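Local coordinates for Alpha/beta hydrolase fold protein (Ochrobactrum, PDB 4G9E) that opens the lactone ring of N-acyl homoserine lactones, signals of bacterial quorum sensing, using an alpha/beta-hydrolase fold, at residues L28-N33 with P57-H62; L8-G13 with T85-Q90. One frame throughout, in Å; residues are numbered along the deposited sequence.

How the contacts relate
Contacts 1 and 2 belong to the same mixed sheet and lie about 13 Å apart, centre to centre. Along the chain the order is 8-13, 28-33, 57-62, 85-90, so both halves of contact 1 fall between those of contact 2. Contact 1 is buried near the middle of the molecule, at the ends of strands 24-30 and 52-57; contact 2 lies further out, where helix 77-91 packs on the hairpin of outermost strand 4-10. That helix links them: its Met-84 touches Pro-57 and Leu-59, and its Met-88 touches Leu-28. Pro-60 also packs against His-12. Contact 1 supplies Gly-32 and Asn-33 to the ligand pocket, while contact 2 fastens the outermost strand to helix 77-91.

Contact 1 of 2, residues L28-N33 with P57-H62; sequences LMIHGN and PDLPGH. With C4L (N-butanoyl-L-homoserine), chain C.
The carbonyl oxygens of Met-29 and Pro-57 both accept from one water, which in turn takes a weak bond from His-31 N, so that a single molecule bridges the ends of neighbouring parallel strands. The water lies 2.7 Å from Met-29 O and equally far from Pro-57 O. Beyond it, the His-31 ring reaches across to 57-62. Its CG sits between the backbone N and the carbonyl carbon (chi1 69°), which swings the ring towards that loop, where its rim meets the backbone. There Leu-59 N gives His-31 NE2 a nearly straight bond of 3.0 Å, approaching somewhat tilted from the ring plane. At the other nitrogen, His-31 ND1 donates in the ring plane to a lone pair of Gly-32 O, 2.8 Å away; the two bonds fix the rotation of the imidazole. Leu-59 slides past the ring the opposite way, with Leu-59 CG 3.5 Å from His-31 NE2. His-62 arrives obliquely, its ring plane at 48° to that of His-31, and His-62 CD2 comes 3.6 Å from His-31 CE1. A second water joins His-62 NE2 to Asn-33 OD1. Asn-33 faces the bound N-butanoyl-L-homoserine with two donors: Asn-33 N reaches ligand O2, a carboxylate oxygen, at 2.7 Å, and Asn-33 ND2 reaches ligand O4 at 2.9 Å. Leu-103 N, Tyr-160 OH and His-248 NE2 also hydrogen-bond to the ligand. Asp-58 turns away, to Gly-37 N and Arg-18. The His-Gly pair after the strand is the familiar oxyanion-loop motif of alpha/beta hydrolases, and the two backbone donors, Asn-33 N and Leu-103 N, are consistent with an oxyanion hole. His-31 joins Leu-59 N to Gly-32 O, the carbonyl just before Asn-33 N, and so could act as a second-shell residue.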
# COMPACT_ATOMS: atom_id res chain seq x y z
N LEU A 28 9.13 3.61 2.80
CA LEU A 28 8.22 3.99 1.74
C LEU A 28 6.84 3.46 2.10
O LEU A 28 6.68 2.26 2.31
CB LEU A 28 8.68 3.37 0.42
CG LEU A 28 7.69 3.47 -0.74
CD1 LEU A 28 7.43 4.92 -1.12
CD2 LEU A 28 8.23 2.70 -1.95
N MET A 29 5.85 4.35 2.17
CA MET A 29 4.46 3.96 2.44
C MET A 29 3.66 4.16 1.16
O MET A 29 3.67 5.26 0.60
CB MET A 29 3.86 4.81 3.56
CG MET A 29 4.59 4.67 4.88
SD MET A 29 3.80 5.54 6.25
CE MET A 29 2.51 4.38 6.65
N ILE A 30 2.99 3.11 0.70
CA ILE A 30 2.25 3.13 -0.56
C ILE A 30 0.76 2.99 -0.27
O ILE A 30 0.31 1.99 0.29
CB ILE A 30 2.68 1.99 -1.51
CG1 ILE A 30 4.21 1.91 -1.65
CG2 ILE A 30 2.04 2.18 -2.87
CD1 ILE A 30 4.68 0.73 -2.47
N HIS A 31 0.00 4.01 -0.67
CA HIS A 31 -1.43 4.07 -0.39
C HIS A 31 -2.26 3.13 -1.26
O HIS A 31 -1.76 2.46 -2.17
CB HIS A 31 -1.92 5.51 -0.55
CG HIS A 31 -1.91 6.01 -1.96
ND1 HIS A 31 -2.86 5.65 -2.90
CD2 HIS A 31 -1.06 6.85 -2.60
CE1 HIS A 31 -2.59 6.24 -4.05
NE2 HIS A 31 -1.50 6.98 -3.90
N GLY A 32 -3.55 3.08 -0.94
CA GLY A 32 -4.48 2.18 -1.59
C GLY A 32 -5.26 2.77 -2.74
O GLY A 32 -5.05 3.91 -3.16
N ASN A 33 -6.17 1.95 -3.26
CA ASN A 33 -7.02 2.31 -4.39
C ASN A 33 -7.79 3.59 -4.10
O ASN A 33 -8.53 3.68 -3.11
CB ASN A 33 -7.99 1.15 -4.61
CG ASN A 33 -8.80 1.28 -5.88
OD1 ASN A 33 -9.14 2.38 -6.33
ND2 ASN A 33 -9.15 0.13 -6.45
N PRO A 57 4.35 8.88 -1.28
CA PRO A 57 4.00 9.50 -2.57
C PRO A 57 2.54 9.29 -2.92
O PRO A 57 1.82 8.57 -2.26
CB PRO A 57 4.86 8.73 -3.58
CG PRO A 57 5.75 7.84 -2.80
CD PRO A 57 5.12 7.64 -1.45
N ASP A 58 2.12 9.96 -3.99
CA ASP A 58 0.83 9.69 -4.60
C ASP A 58 1.05 8.93 -5.90
O ASP A 58 1.85 9.34 -6.74
CB ASP A 58 0.08 10.99 -4.88
CG ASP A 58 -0.34 11.71 -3.62
OD1 ASP A 58 -0.47 11.05 -2.57
OD2 ASP A 58 -0.56 12.94 -3.66
N LEU A 59 0.37 7.80 -6.05
CA LEU A 59 0.43 7.07 -7.31
C LEU A 59 -0.06 7.94 -8.46
O LEU A 59 -0.90 8.82 -8.27
CB LEU A 59 -0.44 5.82 -7.25
CG LEU A 59 -0.08 4.75 -6.22
CD1 LEU A 59 -1.12 3.65 -6.21
CD2 LEU A 59 1.33 4.19 -6.47
N PRO A 60 0.45 7.68 -9.68
CA PRO A 60 -0.15 8.31 -10.86
C PRO A 60 -1.67 8.17 -10.80
O PRO A 60 -2.17 7.12 -10.41
CB PRO A 60 0.44 7.50 -12.01
CG PRO A 60 1.79 7.10 -11.49
CD PRO A 60 1.56 6.78 -10.03
N GLY A 61 -2.38 9.22 -11.20
CA GLY A 61 -3.83 9.21 -11.20
C GLY A 61 -4.48 9.43 -9.84
O GLY A 61 -5.71 9.40 -9.75
N HIS A 62 -3.67 9.64 -8.81
CA HIS A 62 -4.16 9.74 -7.44
C HIS A 62 -3.62 10.99 -6.75
O HIS A 62 -2.55 11.49 -7.08
CB HIS A 62 -3.70 8.52 -6.63
CG HIS A 62 -4.34 7.23 -7.03
ND1 HIS A 62 -4.01 6.56 -8.19
CD2 HIS A 62 -5.27 6.47 -6.41
CE1 HIS A 62 -4.72 5.45 -8.27
NE2 HIS A 62 -5.50 5.37 -7.21
O1 C4L C . -8.16 -0.36 -0.60
C4 C4L C . -7.71 -0.87 -1.66
O2 C4L C . -6.62 -0.53 -2.18
C3 C4L C . -8.53 -1.92 -2.37
C2 C4L C . -9.46 -2.65 -1.40
C1 C4L C . -10.61 -3.34 -2.12
O3 C4L C . -11.55 -2.37 -2.61
N1 C4L C . -7.69 -2.92 -3.04
C5 C4L C . -7.52 -2.95 -4.36
O4 C4L C . -8.05 -2.16 -5.13
C6 C4L C . -6.63 -4.04 -4.91
C7 C4L C . -7.32 -4.72 -6.09
C8 C4L C . -8.59 -5.45 -5.67
O HOH W 1 1.49 6.54 -0.44
O HOH W 2 -7.10 3.18 -8.16

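Contact 2 of 2, residues L8-G13 with T85-Q90; sequences LETSHG and TEVMQQ
Leu-8 leaves strand 8-10 towards the helix, and almost every atom of its side chain runs into Gln-90: Leu-8 CB lies 3.7 Å from Gln-90 OE1, CG and CD2 slide alongside that same oxygen, and Leu-8 CD1 reaches past it to Val-87 CG1 at 3.9 Å. Gln-90, extended beyond CG, runs opposite to the leucine and turns its amide to the strand's backbone. Gln-90 NE2 donates to Glu-9 O over 3.0 Å, straight (173°) but from above the carbonyl plane, while OE1 takes a bond from a water that also accepts from Glu-9 N. The amide meets both backbone polar groups of Glu-9, the O directly and the N through the water. One helical turn back, Glu-86 holds CG anti to the backbone N (chi1 179°) and stretches fully out to the hairpin's turn. Glu-86 OE2 receives Ser-11 N at 2.8 Å, on the syn side and out of the carboxylate plane; Glu-86 OE1 takes Ser-11 OG on the syn lone pair at 2.6 Å. His-12 ND1 adds a weak bond to Glu-86 OE1, 3.4 Å long. Within the type I turn of this two-residue hairpin, Thr-10 OG1 accepts from His-12 N, an ST turn, and donates to Gly-13 O at 2.8 Å. Two sound bonds from Ser-11 and a weak one from His-12, with Arg-73 bonded to the same Ser-11 hydroxyl, would favour the ionised form of Glu-86. Hydrogen bonds from Ser-11 to that carboxylate and from Gln-90 to Glu-9, flanked by the packing of Leu-8 on Val-87, tie the edge hairpin to helix 77-91.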
# COMPACT_ATOMS: atom_id res chain seq x y z
N LEU A 8 8.08 15.19 -8.36
CA LEU A 8 9.08 14.61 -9.25
C LEU A 8 8.53 14.47 -10.65
O LEU A 8 7.41 14.01 -10.84
CB LEU A 8 9.48 13.22 -8.75
CG LEU A 8 10.14 13.12 -7.38
CD1 LEU A 8 10.38 11.66 -7.02
CD2 LEU A 8 11.44 13.91 -7.34
N GLU A 9 9.33 14.85 -11.64
CA GLU A 9 8.99 14.58 -13.03
C GLU A 9 9.50 13.19 -13.38
O GLU A 9 10.71 12.97 -13.50
CB GLU A 9 9.60 15.64 -13.95
CG GLU A 9 8.98 17.02 -13.80
CD GLU A 9 7.53 17.07 -14.26
OE1 GLU A 9 7.07 16.11 -14.91
OE2 GLU A 9 6.85 18.08 -13.97
N THR A 10 8.58 12.25 -13.54
CA THR A 10 8.95 10.88 -13.85
C THR A 10 8.42 10.48 -15.21
O THR A 10 7.64 11.21 -15.83
CB THR A 10 8.41 9.86 -12.82
OG1 THR A 10 7.01 9.62 -13.06
CG2 THR A 10 8.63 10.37 -11.39
N SER A 11 8.83 9.31 -15.67
CA SER A 11 8.35 8.81 -16.95
C SER A 11 6.86 8.51 -16.94
O SER A 11 6.26 8.36 -18.01
CB SER A 11 9.13 7.56 -17.38
OG SER A 11 8.82 6.44 -16.56
N HIS A 12 6.27 8.44 -15.75
CA HIS A 12 4.85 8.17 -15.60
C HIS A 12 4.02 9.43 -15.49
O HIS A 12 2.79 9.39 -15.60
CB HIS A 12 4.63 7.33 -14.34
CG HIS A 12 5.09 5.92 -14.46
ND1 HIS A 12 6.39 5.53 -14.22
CD2 HIS A 12 4.42 4.80 -14.81
CE1 HIS A 12 6.50 4.22 -14.42
NE2 HIS A 12 5.32 3.76 -14.79
N GLY A 13 4.68 10.56 -15.26
CA GLY A 13 3.99 11.79 -14.96
C GLY A 13 4.62 12.48 -13.77
O GLY A 13 5.69 12.08 -13.29
N THR A 85 9.45 2.35 -8.06
CA THR A 85 10.86 2.04 -8.15
C THR A 85 11.61 3.22 -8.78
O THR A 85 12.71 3.58 -8.34
CB THR A 85 11.11 0.73 -8.92
OG1 THR A 85 10.43 -0.35 -8.26
CG2 THR A 85 12.59 0.41 -8.97
N GLU A 86 11.02 3.84 -9.80
CA GLU A 86 11.59 5.03 -10.43
C GLU A 86 11.65 6.21 -9.45
O GLU A 86 12.63 6.96 -9.41
CB GLU A 86 10.80 5.40 -11.70
CG GLU A 86 11.32 6.65 -12.40
CD GLU A 86 10.58 6.97 -13.69
OE1 GLU A 86 9.68 6.21 -14.07
OE2 GLU A 86 10.92 7.99 -14.32
N VAL A 87 10.60 6.38 -8.66
CA VAL A 87 10.60 7.41 -7.62
C VAL A 87 11.77 7.20 -6.66
O VAL A 87 12.52 8.13 -6.37
CB VAL A 87 9.25 7.43 -6.86
CG1 VAL A 87 9.38 8.19 -5.54
CG2 VAL A 87 8.16 8.03 -7.75
N MET A 88 11.93 5.97 -6.18
CA MET A 88 13.01 5.69 -5.23
C MET A 88 14.39 5.90 -5.87
O MET A 88 15.33 6.34 -5.20
CB MET A 88 12.86 4.30 -4.62
CG MET A 88 11.57 4.10 -3.83
SD MET A 88 11.27 5.33 -2.54
CE MET A 88 12.45 4.78 -1.32
N GLN A 89 14.51 5.56 -7.18
CA GLN A 89 15.74 5.83 -7.93
C GLN A 89 16.02 7.34 -7.92
O GLN A 89 17.17 7.75 -7.66
CB GLN A 89 15.58 5.31 -9.37
CG GLN A 89 16.84 5.36 -10.22
CD GLN A 89 17.85 4.35 -9.70
OE1 GLN A 89 19.02 4.67 -9.47
NE2 GLN A 89 17.39 3.09 -9.53
N GLN A 90 15.04 8.15 -8.25
CA GLN A 90 15.23 9.60 -8.27
C GLN A 90 15.57 10.14 -6.88
O GLN A 90 16.38 11.06 -6.74
CB GLN A 90 14.01 10.31 -8.85
CG GLN A 90 13.83 10.12 -10.35
CD GLN A 90 12.89 11.14 -10.97
OE1 GLN A 90 12.58 12.16 -10.36
NE2 GLN A 90 12.43 10.86 -12.18
O HOH W 3 12.18 14.92 -11.04